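Long-range contacts in dimethyl-sulfide monooxygenase (Hyphomicrobium sulfonivorans, PDB 6AK1), which oxidises dimethyl sulfide to methanethiol and formaldehyde with O2 and NADH, serving as the FMN-dependent large subunit of a two-subunit monooxygenase: residues V15-A20 with A77-V82; M168-E173 with A450-A455; P325-Q330 with W353-V358. All coordinates share one frame; numbering follows the deposited sequence.

Interaction 1: V15-A20 with A77-V82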
# COMPACT_ATOMS: atom_id res chain seq x y z
N VAL A 15 2.29 -6.09 15.10
CA VAL A 15 3.61 -6.50 15.56
C VAL A 15 4.34 -7.31 14.48
O VAL A 15 5.35 -6.86 13.94
CB VAL A 15 3.51 -7.30 16.87
CG1 VAL A 15 4.90 -7.77 17.32
CG2 VAL A 15 2.84 -6.46 17.98
N SER A 16 3.85 -8.51 14.17
CA SER A 16 4.45 -9.35 13.14
C SER A 16 3.72 -9.13 11.82
O SER A 16 2.54 -9.46 11.68
CB SER A 16 4.40 -10.82 13.54
OG SER A 16 5.20 -11.07 14.70
N HIS A 17 4.44 -8.59 10.83
CA HIS A 17 3.85 -8.19 9.56
C HIS A 17 4.22 -9.19 8.47
O HIS A 17 3.38 -9.99 8.04
CB HIS A 17 4.32 -6.78 9.18
CG HIS A 17 3.70 -6.25 7.93
ND1 HIS A 17 4.25 -5.20 7.22
CD2 HIS A 17 2.57 -6.61 7.26
CE1 HIS A 17 3.49 -4.93 6.17
NE2 HIS A 17 2.47 -5.78 6.17
N GLN A 18 5.46 -9.12 8.01
CA GLN A 18 5.98 -10.05 7.02
C GLN A 18 6.96 -11.07 7.61
O GLN A 18 7.39 -11.97 6.88
CB GLN A 18 6.67 -9.28 5.89
CG GLN A 18 5.77 -8.30 5.15
CD GLN A 18 4.66 -8.99 4.34
OE1 GLN A 18 3.47 -8.75 4.56
NE2 GLN A 18 5.05 -9.84 3.41
N SER A 19 7.29 -10.97 8.90
CA SER A 19 8.25 -11.87 9.55
C SER A 19 7.68 -12.39 10.86
O SER A 19 6.99 -11.67 11.58
CB SER A 19 9.58 -11.15 9.84
OG SER A 19 10.27 -10.87 8.63
N ALA A 20 8.01 -13.65 11.18
CA ALA A 20 7.48 -14.32 12.36
C ALA A 20 8.56 -14.48 13.42
O ALA A 20 9.69 -14.85 13.10
CB ALA A 20 6.91 -15.69 11.99
N ALA A 77 1.67 -12.84 17.51
CA ALA A 77 1.20 -11.50 17.13
C ALA A 77 1.26 -11.28 15.62
O ALA A 77 1.63 -10.20 15.15
CB ALA A 77 1.97 -10.40 17.87
N ASP A 78 0.86 -12.30 14.86
CA ASP A 78 0.89 -12.28 13.40
C ASP A 78 -0.32 -11.52 12.87
O ASP A 78 -1.39 -12.10 12.61
CB ASP A 78 0.97 -13.70 12.84
CG ASP A 78 2.15 -14.47 13.41
OD1 ASP A 78 3.30 -14.10 13.11
OD2 ASP A 78 1.91 -15.41 14.21
N GLN A 79 -0.14 -10.20 12.70
CA GLN A 79 -1.14 -9.25 12.23
C GLN A 79 -2.37 -9.21 13.13
O GLN A 79 -3.44 -8.74 12.72
CB GLN A 79 -1.51 -9.54 10.76
CG GLN A 79 -0.28 -9.41 9.83
CD GLN A 79 -0.63 -9.42 8.34
OE1 GLN A 79 -1.78 -9.20 7.96
NE2 GLN A 79 0.37 -9.67 7.49
N VAL A 80 -2.23 -9.69 14.37
CA VAL A 80 -3.19 -9.45 15.42
C VAL A 80 -2.39 -9.31 16.73
O VAL A 80 -1.51 -10.12 17.00
CB VAL A 80 -4.26 -10.58 15.51
CG1 VAL A 80 -3.63 -11.95 15.80
CG2 VAL A 80 -5.33 -10.23 16.56
N PRO A 81 -2.65 -8.26 17.52
CA PRO A 81 -3.60 -7.16 17.30
C PRO A 81 -3.23 -6.26 16.13
O PRO A 81 -2.06 -6.17 15.77
CB PRO A 81 -3.55 -6.38 18.62
CG PRO A 81 -2.18 -6.70 19.20
CD PRO A 81 -1.94 -8.13 18.81
N VAL A 82 -4.22 -5.60 15.53
CA VAL A 82 -3.96 -4.65 14.46
C VAL A 82 -4.83 -3.41 14.70
O VAL A 82 -6.04 -3.53 14.90
CB VAL A 82 -4.21 -5.26 13.06
CG1 VAL A 82 -5.58 -5.88 13.01
CG2 VAL A 82 -4.04 -4.20 11.95
O HOH W 1 0.24 -7.70 16.10

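Interaction 2: M168-E173 with A450-A455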
# COMPACT_ATOMS: atom_id res chain seq x y z
N MET A 168 -16.10 7.82 -5.85
CA MET A 168 -15.00 8.54 -5.19
C MET A 168 -14.45 9.63 -6.09
O MET A 168 -14.25 10.77 -5.64
CB MET A 168 -13.86 7.56 -4.83
CG MET A 168 -14.26 6.33 -4.06
SD MET A 168 -14.84 6.74 -2.41
CE MET A 168 -13.31 6.92 -1.51
N TYR A 169 -14.16 9.30 -7.36
CA TYR A 169 -13.62 10.29 -8.30
C TYR A 169 -14.60 11.45 -8.54
O TYR A 169 -14.18 12.60 -8.70
CB TYR A 169 -13.26 9.61 -9.62
CG TYR A 169 -12.16 8.54 -9.56
CD1 TYR A 169 -11.18 8.57 -8.57
CD2 TYR A 169 -12.11 7.53 -10.50
CE1 TYR A 169 -10.17 7.59 -8.52
CE2 TYR A 169 -11.11 6.56 -10.47
CZ TYR A 169 -10.15 6.59 -9.48
OH TYR A 169 -9.18 5.61 -9.46
N LYS A 170 -15.90 11.16 -8.59
CA LYS A 170 -16.88 12.24 -8.77
C LYS A 170 -16.88 13.18 -7.58
O LYS A 170 -16.91 14.40 -7.74
CB LYS A 170 -18.28 11.66 -8.98
CG LYS A 170 -18.48 10.98 -10.33
CD LYS A 170 -19.90 10.41 -10.48
CE LYS A 170 -20.09 9.68 -11.82
NZ LYS A 170 -21.43 9.04 -11.92
N LEU A 171 -16.83 12.62 -6.37
CA LEU A 171 -16.82 13.46 -5.17
C LEU A 171 -15.57 14.32 -5.12
O LEU A 171 -15.65 15.54 -4.89
CB LEU A 171 -16.94 12.58 -3.93
CG LEU A 171 -18.28 11.86 -3.79
CD1 LEU A 171 -18.21 10.76 -2.74
CD2 LEU A 171 -19.41 12.86 -3.46
N TRP A 172 -14.40 13.72 -5.39
CA TRP A 172 -13.12 14.40 -5.22
C TRP A 172 -12.83 15.40 -6.34
O TRP A 172 -12.32 16.49 -6.08
CB TRP A 172 -11.98 13.38 -5.17
CG TRP A 172 -11.85 12.61 -3.88
CD1 TRP A 172 -12.18 13.04 -2.62
CD2 TRP A 172 -11.36 11.27 -3.73
NE1 TRP A 172 -11.91 12.06 -1.70
CE2 TRP A 172 -11.40 10.96 -2.35
CE3 TRP A 172 -10.87 10.31 -4.63
CZ2 TRP A 172 -10.98 9.72 -1.84
CZ3 TRP A 172 -10.45 9.07 -4.12
CH2 TRP A 172 -10.51 8.79 -2.74
N GLU A 173 -13.12 15.03 -7.59
CA GLU A 173 -12.76 15.82 -8.77
C GLU A 173 -13.88 16.70 -9.30
O GLU A 173 -13.62 17.84 -9.71
CB GLU A 173 -12.28 14.90 -9.90
CG GLU A 173 -11.07 14.04 -9.55
CD GLU A 173 -9.78 14.83 -9.44
OE1 GLU A 173 -9.69 15.95 -10.01
OE2 GLU A 173 -8.84 14.35 -8.77
N ALA A 450 -9.61 11.88 -14.02
CA ALA A 450 -9.59 13.15 -14.74
C ALA A 450 -10.87 13.41 -15.53
O ALA A 450 -11.15 14.57 -15.87
CB ALA A 450 -8.39 13.20 -15.68
N GLN A 451 -11.66 12.39 -15.84
CA GLN A 451 -12.87 12.65 -16.61
C GLN A 451 -13.95 13.35 -15.80
O GLN A 451 -14.88 13.90 -16.40
CB GLN A 451 -13.41 11.35 -17.20
CG GLN A 451 -13.91 10.36 -16.19
CD GLN A 451 -13.54 8.95 -16.61
OE1 GLN A 451 -13.05 8.75 -17.73
NE2 GLN A 451 -13.72 7.97 -15.71
N TYR A 452 -13.86 13.37 -14.47
CA TYR A 452 -14.81 14.15 -13.69
C TYR A 452 -14.31 15.54 -13.38
O TYR A 452 -15.06 16.35 -12.84
CB TYR A 452 -15.17 13.40 -12.41
CG TYR A 452 -15.64 12.03 -12.78
CD1 TYR A 452 -16.84 11.86 -13.47
CD2 TYR A 452 -14.87 10.92 -12.52
CE1 TYR A 452 -17.26 10.62 -13.86
CE2 TYR A 452 -15.28 9.68 -12.90
CZ TYR A 452 -16.48 9.53 -13.57
OH TYR A 452 -16.89 8.26 -13.95
N ARG A 453 -13.07 15.86 -13.75
CA ARG A 453 -12.53 17.19 -13.55
C ARG A 453 -13.26 18.16 -14.47
O ARG A 453 -13.27 18.00 -15.70
CB ARG A 453 -11.02 17.20 -13.79
CG ARG A 453 -10.44 18.60 -13.70
CD ARG A 453 -8.87 18.53 -13.67
NE ARG A 453 -8.39 19.90 -13.85
CZ ARG A 453 -7.12 20.25 -13.71
NH1 ARG A 453 -6.75 21.51 -13.89
NH2 ARG A 453 -6.20 19.34 -13.37
N ASP A 454 -13.93 19.13 -13.86
CA ASP A 454 -14.76 20.13 -14.54
C ASP A 454 -15.96 19.52 -15.27
O ASP A 454 -16.61 20.21 -16.06
CB ASP A 454 -13.93 20.97 -15.51
CG ASP A 454 -13.02 21.94 -14.80
OD1 ASP A 454 -13.43 22.52 -13.77
OD2 ASP A 454 -11.88 22.12 -15.29
N ALA A 455 -16.29 18.26 -15.01
CA ALA A 455 -17.38 17.59 -15.71
C ALA A 455 -18.76 18.03 -15.24
O ALA A 455 -19.75 17.66 -15.87
CB ALA A 455 -17.28 16.07 -15.58
O HOH W 2 -14.26 19.88 -10.99

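Interaction 3: P325-Q330 with W353-V358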
# COMPACT_ATOMS: atom_id res chain seq x y z
N PRO A 325 6.07 -32.21 7.91
CA PRO A 325 7.25 -31.34 8.06
C PRO A 325 8.53 -31.93 7.51
O PRO A 325 9.47 -31.17 7.22
CB PRO A 325 7.36 -31.13 9.58
CG PRO A 325 6.02 -31.57 10.14
CD PRO A 325 5.51 -32.62 9.21
N ASP A 326 8.60 -33.26 7.37
CA ASP A 326 9.85 -33.92 7.00
C ASP A 326 9.96 -34.28 5.52
O ASP A 326 11.03 -34.72 5.10
CB ASP A 326 10.05 -35.17 7.85
CG ASP A 326 10.26 -34.84 9.30
OD1 ASP A 326 11.41 -34.49 9.66
OD2 ASP A 326 9.28 -34.89 10.08
N GLU A 327 8.91 -34.09 4.73
CA GLU A 327 9.06 -34.30 3.30
C GLU A 327 9.92 -33.18 2.71
O GLU A 327 9.89 -32.05 3.19
CB GLU A 327 7.70 -34.35 2.61
CG GLU A 327 6.95 -33.04 2.60
CD GLU A 327 5.78 -33.06 1.64
OE1 GLU A 327 5.23 -31.97 1.32
OE2 GLU A 327 5.41 -34.18 1.21
N PRO A 328 10.70 -33.48 1.67
CA PRO A 328 11.45 -32.41 0.99
C PRO A 328 10.51 -31.47 0.27
O PRO A 328 9.40 -31.85 -0.14
CB PRO A 328 12.33 -33.18 -0.00
CG PRO A 328 11.59 -34.43 -0.27
CD PRO A 328 10.94 -34.79 1.05
N LEU A 329 10.97 -30.23 0.10
CA LEU A 329 10.19 -29.21 -0.60
C LEU A 329 9.76 -29.68 -1.99
O LEU A 329 8.61 -29.46 -2.39
CB LEU A 329 11.00 -27.91 -0.71
CG LEU A 329 10.36 -26.75 -1.48
CD1 LEU A 329 8.98 -26.40 -0.93
CD2 LEU A 329 11.27 -25.54 -1.51
N GLN A 330 10.66 -30.32 -2.73
CA GLN A 330 10.36 -30.73 -4.10
C GLN A 330 9.16 -31.69 -4.18
O GLN A 330 8.53 -31.78 -5.23
CB GLN A 330 11.59 -31.37 -4.75
CG GLN A 330 12.27 -32.44 -3.91
CD GLN A 330 13.46 -33.12 -4.62
OE1 GLN A 330 13.52 -33.16 -5.86
NE2 GLN A 330 14.40 -33.63 -3.84
N TRP A 353 15.87 -29.65 1.00
CA TRP A 353 15.54 -29.39 2.39
C TRP A 353 14.11 -29.83 2.69
O TRP A 353 13.23 -29.78 1.84
CB TRP A 353 15.68 -27.92 2.74
CG TRP A 353 17.02 -27.33 2.44
CD1 TRP A 353 18.16 -28.00 2.08
CD2 TRP A 353 17.37 -25.95 2.50
NE1 TRP A 353 19.19 -27.11 1.89
CE2 TRP A 353 18.73 -25.84 2.15
CE3 TRP A 353 16.66 -24.78 2.82
CZ2 TRP A 353 19.39 -24.61 2.10
CZ3 TRP A 353 17.31 -23.56 2.77
CH2 TRP A 353 18.67 -23.48 2.41
N THR A 354 13.90 -30.26 3.93
CA THR A 354 12.56 -30.62 4.36
C THR A 354 11.67 -29.38 4.38
O THR A 354 12.15 -28.24 4.36
CB THR A 354 12.58 -31.27 5.73
OG1 THR A 354 13.09 -30.34 6.70
CG2 THR A 354 13.48 -32.51 5.70
N VAL A 355 10.35 -29.61 4.40
CA VAL A 355 9.42 -28.49 4.50
C VAL A 355 9.68 -27.71 5.79
O VAL A 355 9.60 -26.47 5.81
CB VAL A 355 7.97 -28.99 4.40
CG1 VAL A 355 6.98 -27.91 4.75
CG2 VAL A 355 7.69 -29.51 2.98
N ARG A 356 10.07 -28.41 6.86
CA ARG A 356 10.38 -27.74 8.11
C ARG A 356 11.53 -26.75 7.96
O ARG A 356 11.46 -25.62 8.47
CB ARG A 356 10.70 -28.78 9.19
CG ARG A 356 11.25 -28.17 10.46
CD ARG A 356 11.66 -29.23 11.45
NE ARG A 356 10.49 -29.88 12.03
CZ ARG A 356 10.12 -31.12 11.77
NH1 ARG A 356 10.84 -31.87 10.93
NH2 ARG A 356 9.03 -31.62 12.35
N ASP A 357 12.60 -27.15 7.26
CA ASP A 357 13.77 -26.28 7.08
C ASP A 357 13.43 -25.05 6.25
O ASP A 357 13.94 -23.96 6.52
CB ASP A 357 14.92 -27.04 6.40
CG ASP A 357 15.54 -28.11 7.29
OD1 ASP A 357 15.48 -27.99 8.53
OD2 ASP A 357 16.09 -29.09 6.74
N VAL A 358 12.60 -25.21 5.22
CA VAL A 358 12.22 -24.08 4.39
C VAL A 358 11.37 -23.09 5.19
O VAL A 358 11.63 -21.88 5.17
CB VAL A 358 11.48 -24.57 3.13
CG1 VAL A 358 11.01 -23.40 2.28
CG2 VAL A 358 12.40 -25.49 2.32

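Interaction 1: V15-A20 with A77-V82
V15 and A77 meet carbon to carbon where two loops of the TIM barrel of this luciferase-like monooxygenase come together. Segment 15-20 follows strand 6-12 and segment 77-82 follows helix 71-75. V15 CB lies 3.6 Å from A77 CB. The two V15 methyls are equally far from A77 CB, a little beyond that.

Next to this pair the backbones form a single bridge of S16 with D78. S16 N donates to A77 O at 3.0 Å, and Q79 N donates back to S16 O at 3.0 Å. A77 has positive phi and closes helix 71-75 in a Schellman motif, which turns the chain into this bridge. S16 CB packs on D78 OD1 at 3.5 Å. The hydroxyl of S16 is bound by D76 O, outside the contact.

The Q79 side chain reaches across to the 15-20 loop. Its CG is anti to the carbonyl carbon, chi1 -61°, which lays CG against S16 O. The chain then runs extended, and NE2 donates to H17 O at 3.1 Å. This bond is nearly straight, 164° at the hydrogen, and the oxygen lies in the amide plane. OE1 is hydrogen-bonded to Y63 OH, so both ends of the amide are held and its flip is fixed. The H17 ring is turned 60° from this amide, with NE2 at its edge beside CD2. Q18 CG covers one face of the same ring over its centre, and the ring also meets F10.

The contact probably lies near the flavin pocket: the Q79 side chain is about 8 Å from that of D58, a probable FMN ligand. One water closes the far end. It accepts from V15 N and donates to A77 O and to P81 O, the last at 2.8 Å.

Interaction 2: M168-E173 with A450-A455
A water bridges D454 N and E173 O. It accepts from D454 N at 3.0 Å and donates to E173 O. This link joins helix 157-174 of the TIM barrel domain to a type II beta turn, Y452 to A455, in the C-terminal region. D454 has the positive phi expected at the third position of such a turn, and A455 N closes it on Y452 O.

The direct contact is made mostly by carbon. The Y452 ring lies against the helix and meets two neighbouring side chains. K170 CG stands over one face in a CH-pi contact, 3.8 Å from the ring centroid and 15° off the normal. The K170 chain continues extended and brings CE to 3.6 Å from Y452 CE1. Beyond it, NZ is held by E166 and H201. The Q451 side chain lies over the opposite face of the ring, with CG above it. Y169 CB comes in obliquely at 3.6 Å from Y452 CD2. The Y169 hydroxyl turns elsewhere, to N240. An alanine in place of Y452 would probably leave the aliphatic part of K170 without its aromatic face and open a gap beside Y169 CB.

E173 packs by its CB near Y452 CB, and its OE2 is bound by T221. Its OE1 lies 4.2 Å from R453 CB.

Interaction 3: P325-Q330 with W353-V358
R356 N donates to P325 O at 2.8 Å. V355 N donates to E327 O, also at 2.8 Å. L329 N completes the set with a bond to W353 O at 2.9 Å. P328 and T354 form a single bridge between the backbones. Two CA-H...O contacts support it, T354 CA to E327 O and P328 CA to W353 O.

Side chains close both ends of this strip. At one end the R356 guanidinium lies with a face against P325 CB, which comes within 3.3 Å of NH2. Its NH1 makes a salt bridge to D326 OD1 at 3.0 Å. OD1 lies in the guanidinium plane at its edge, but NH1 comes to OD1 from above the carboxylate plane; the two planes are 54° apart. The R356 chain bends at chi3, -72°, which turns NE off the extended line of the chain. Both D326 and R356 are exposed. T354 CG2 packs on D326 O.

In the middle, V355 CG2 lies 3.6 Å from E327 CG, and the two side chains run side by side. At the other end L329 CD2 meets V358 CG2 at 4.0 Å, the side chains crossing at about a right angle. Further out, M332 touches both E327 and V355, while L341 of helix 335-344 packs on L329.

T354 itself is set by its own helix. Its OG1 accepts from D357 N at 3.3 Å. With V355 N and R356 N taken by the loop carbonyls, the first amides of helix 355-362 are all engaged, as expected at a helix N-terminus with threonine as the N-cap.

In the fold
Interaction 1 is the buried contact, lying on the loops beside the probable flavin pocket. Interactions 2 and 3 are only partly buried and lie away from the annotated sites, on opposite sides of the chain's centre, with centres 53 Å apart. No element is shared by any two. Interaction 1 joins two loops through backbone bonds and a glutamine amide. Interaction 2 fixes the C-terminal turn on helix 157-174 by an aromatic ring and a water. Interaction 3 ties a loop to the start of helix 355-362 by backbone bonds and a surface salt bridge. Helix 305-316 packs on interaction 1 and leads into the loop of interaction 3.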